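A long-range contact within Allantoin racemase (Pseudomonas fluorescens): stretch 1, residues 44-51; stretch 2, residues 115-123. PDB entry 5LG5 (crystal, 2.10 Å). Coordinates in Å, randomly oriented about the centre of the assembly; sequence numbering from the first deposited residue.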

# COMPACT_ATOMS: atom_id res chain seq x y z
N VAL E 44 11.64 -19.20 -21.55
CA VAL E 44 10.94 -17.93 -21.44
C VAL E 44 11.65 -16.94 -20.52
O VAL E 44 11.60 -17.08 -19.30
CB VAL E 44 9.53 -18.15 -20.93
CG1 VAL E 44 8.82 -16.80 -20.81
CG2 VAL E 44 8.80 -19.07 -21.87
N GLU E 45 12.31 -15.95 -21.11
CA GLU E 45 13.14 -15.04 -20.33
C GLU E 45 12.86 -13.59 -20.67
O GLU E 45 13.76 -12.87 -21.12
CB GLU E 45 14.62 -15.35 -20.59
CG GLU E 45 15.05 -16.76 -20.18
CD GLU E 45 16.43 -17.13 -20.73
OE1 GLU E 45 16.82 -16.58 -21.79
OE2 GLU E 45 17.12 -17.96 -20.08
N GLY E 46 11.63 -13.15 -20.45
CA GLY E 46 11.25 -11.79 -20.76
C GLY E 46 9.80 -11.63 -21.18
O GLY E 46 9.05 -12.61 -21.29
N ASN E 47 9.41 -10.38 -21.39
CA ASN E 47 8.03 -10.02 -21.65
C ASN E 47 7.51 -10.59 -22.96
O ASN E 47 6.43 -11.18 -23.01
CB ASN E 47 7.85 -8.50 -21.62
CG ASN E 47 8.21 -7.90 -20.27
OD1 ASN E 47 9.29 -7.33 -20.11
ND2 ASN E 47 7.31 -8.02 -19.31
N PHE E 48 8.29 -10.42 -24.02
CA PHE E 48 7.85 -10.91 -25.32
C PHE E 48 7.64 -12.42 -25.26
O PHE E 48 6.59 -12.93 -25.65
CB PHE E 48 8.87 -10.55 -26.42
CG PHE E 48 8.75 -11.42 -27.65
CD1 PHE E 48 7.66 -11.30 -28.49
CD2 PHE E 48 9.74 -12.36 -27.95
CE1 PHE E 48 7.55 -12.10 -29.63
CE2 PHE E 48 9.64 -13.16 -29.08
CZ PHE E 48 8.53 -13.03 -29.93
N GLU E 49 8.65 -13.12 -24.75
CA GLU E 49 8.56 -14.59 -24.66
C GLU E 49 7.42 -15.01 -23.71
O GLU E 49 6.75 -16.01 -23.97
CB GLU E 49 9.91 -15.18 -24.23
CG GLU E 49 11.02 -14.93 -25.26
CD GLU E 49 12.42 -15.17 -24.72
OE1 GLU E 49 12.56 -15.58 -23.55
OE2 GLU E 49 13.39 -14.94 -25.48
N SER E 50 7.21 -14.24 -22.65
CA SER E 50 6.14 -14.56 -21.69
C SER E 50 4.76 -14.41 -22.33
O SER E 50 3.89 -15.29 -22.17
CB SER E 50 6.24 -13.68 -20.44
OG SER E 50 5.14 -13.93 -19.58
N TYR E 51 4.56 -13.31 -23.05
CA TYR E 51 3.30 -13.10 -23.76
C TYR E 51 3.11 -14.16 -24.83
O TYR E 51 2.00 -14.66 -25.07
CB TYR E 51 3.28 -11.71 -24.38
CG TYR E 51 2.85 -10.62 -23.42
CD1 TYR E 51 1.65 -10.73 -22.72
CD2 TYR E 51 3.65 -9.52 -23.18
CE1 TYR E 51 1.24 -9.74 -21.84
CE2 TYR E 51 3.26 -8.52 -22.28
CZ TYR E 51 2.06 -8.64 -21.62
OH TYR E 51 1.66 -7.66 -20.74
N THR E 115 16.08 -17.43 -12.31
CA THR E 115 17.19 -17.60 -13.24
C THR E 115 17.89 -16.29 -13.54
O THR E 115 18.91 -15.96 -12.94
CB THR E 115 16.66 -18.18 -14.55
OG1 THR E 115 15.46 -17.47 -14.92
CG2 THR E 115 16.34 -19.66 -14.37
N LEU E 116 17.34 -15.56 -14.51
CA LEU E 116 17.92 -14.31 -14.96
C LEU E 116 17.37 -13.09 -14.22
O LEU E 116 16.20 -13.06 -13.80
CB LEU E 116 17.71 -14.15 -16.45
CG LEU E 116 18.44 -15.20 -17.30
CD1 LEU E 116 18.29 -14.89 -18.78
CD2 LEU E 116 19.90 -15.30 -16.92
N ASP E 117 18.22 -12.09 -14.07
CA ASP E 117 17.86 -10.84 -13.45
C ASP E 117 16.69 -10.18 -14.16
O ASP E 117 15.81 -9.59 -13.54
CB ASP E 117 19.07 -9.91 -13.41
CG ASP E 117 18.71 -8.52 -12.94
OD1 ASP E 117 18.36 -8.37 -11.75
OD2 ASP E 117 18.74 -7.60 -13.79
N ARG E 118 16.64 -10.32 -15.48
CA ARG E 118 15.60 -9.65 -16.24
C ARG E 118 14.22 -10.24 -16.04
O ARG E 118 13.22 -9.63 -16.42
CB ARG E 118 15.96 -9.61 -17.72
CG ARG E 118 15.93 -10.97 -18.40
CD ARG E 118 16.21 -10.84 -19.89
NE ARG E 118 15.09 -10.17 -20.57
CZ ARG E 118 15.14 -9.64 -21.78
NH1 ARG E 118 16.27 -9.65 -22.48
NH2 ARG E 118 14.06 -9.07 -22.29
N THR E 119 14.17 -11.44 -15.44
CA THR E 119 12.90 -12.08 -15.16
C THR E 119 12.35 -11.69 -13.79
O THR E 119 11.17 -11.88 -13.53
CB THR E 119 12.99 -13.63 -15.21
OG1 THR E 119 13.70 -14.11 -14.07
CG2 THR E 119 13.70 -14.08 -16.48
N VAL E 120 13.22 -11.11 -12.96
CA VAL E 120 12.85 -10.73 -11.59
C VAL E 120 11.65 -9.76 -11.52
O VAL E 120 10.70 -10.01 -10.77
CB VAL E 120 14.07 -10.16 -10.81
CG1 VAL E 120 13.61 -9.36 -9.58
CG2 VAL E 120 15.00 -11.28 -10.42
N PRO E 121 11.69 -8.66 -12.31
CA PRO E 121 10.52 -7.78 -12.23
C PRO E 121 9.23 -8.43 -12.75
O PRO E 121 8.15 -8.08 -12.28
CB PRO E 121 10.93 -6.56 -13.07
CG PRO E 121 12.07 -7.02 -13.92
CD PRO E 121 12.78 -8.06 -13.10
N LEU E 122 9.35 -9.37 -13.67
CA LEU E 122 8.19 -10.10 -14.17
C LEU E 122 7.55 -10.90 -13.03
O LEU E 122 6.33 -10.92 -12.85
CB LEU E 122 8.59 -11.04 -15.32
CG LEU E 122 9.09 -10.52 -16.69
CD1 LEU E 122 8.40 -11.18 -17.87
CD2 LEU E 122 9.09 -9.02 -16.80
N ILE E 123 8.39 -11.60 -12.26
CA ILE E 123 7.90 -12.37 -11.12
C ILE E 123 7.32 -11.46 -10.04
O ILE E 123 6.25 -11.74 -9.50
CB ILE E 123 9.02 -13.26 -10.55
CG1 ILE E 123 9.44 -14.26 -11.63
CG2 ILE E 123 8.59 -13.96 -9.25
CD1 ILE E 123 10.76 -14.95 -11.35

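The contact between these two stretches, whose touching residues are at least 71 apart in sequence, is one of packing: no hydrogen bond crosses it, and the two sides together bury 348 Å². In each stretch a loop leads toward a helix. The backbones come nearest at Gly46 and Thr119, whose CA atoms lie 5.8 Å apart, and the two residues that lose most surface, Glu45 and Leu122, each meet several partners around that point.

Leu122 belongs to the second helix and points its CA-to-CB bond toward the first stretch. Its CD1 lies 3.6 Å from Gly46 C and 4.2 Å from Ser50 CB, so the methyl rests on the first turn of the other helix. That turn is closed by the bond from Ser50 N to Gly46 O (2.8 Å), with Gly46 in the N-cap position. A branched aliphatic side chain suits this place because it fills space against backbone and small side chains without asking for a polar partner. Leu122 CD2 reaches the side chain of Asn47, and chi2 of the leucine, at -132°, sits between the usual wells.

Glu45 works differently. Its carboxylate oxygens are hydrogen-bonded elsewhere in the structure, which lets a charged residue be buried here beside nonpolar neighbours. Glu45 CD lies 3.5 Å from Leu116 CD1, while Glu45 CA is 4.0 Å from Thr119 CG2, the methyl of a threonine whose hydroxyl is occupied within its own stretch: Thr119 OG1 donates to Leu116 O at 2.7 Å. Threonine thus offers carbon to the contact and keeps its polar atom at home. The loop around Glu45 is tied to its own helix by a very short bond, 2.5 Å from Glu45 N to Glu49 OE1.

Arg118 comes next in area covered. Glu45 O lies over one face of its guanidinium, and although Arg118 NE is 3.1 Å from Glu45 O, the angle is too poor for a hydrogen bond; an N-H in the guanidinium plane does not point at an atom above that plane. NH1 and NH2 of Arg118 find their partners elsewhere in the structure.

Gly46 is suited to its place on two counts. Its phi and psi of 148° and 176° would jam a CB against the carbonyl oxygen of Glu45, which by itself calls for glycine. An ideal CB would also fall 2.9 Å from Arg118 NH2, a clash. With no side chain there, the arginine can lie close to the backbone; the leucine would be unaffected, since an ideal CB would be 5.5 Å from Leu122 CD1.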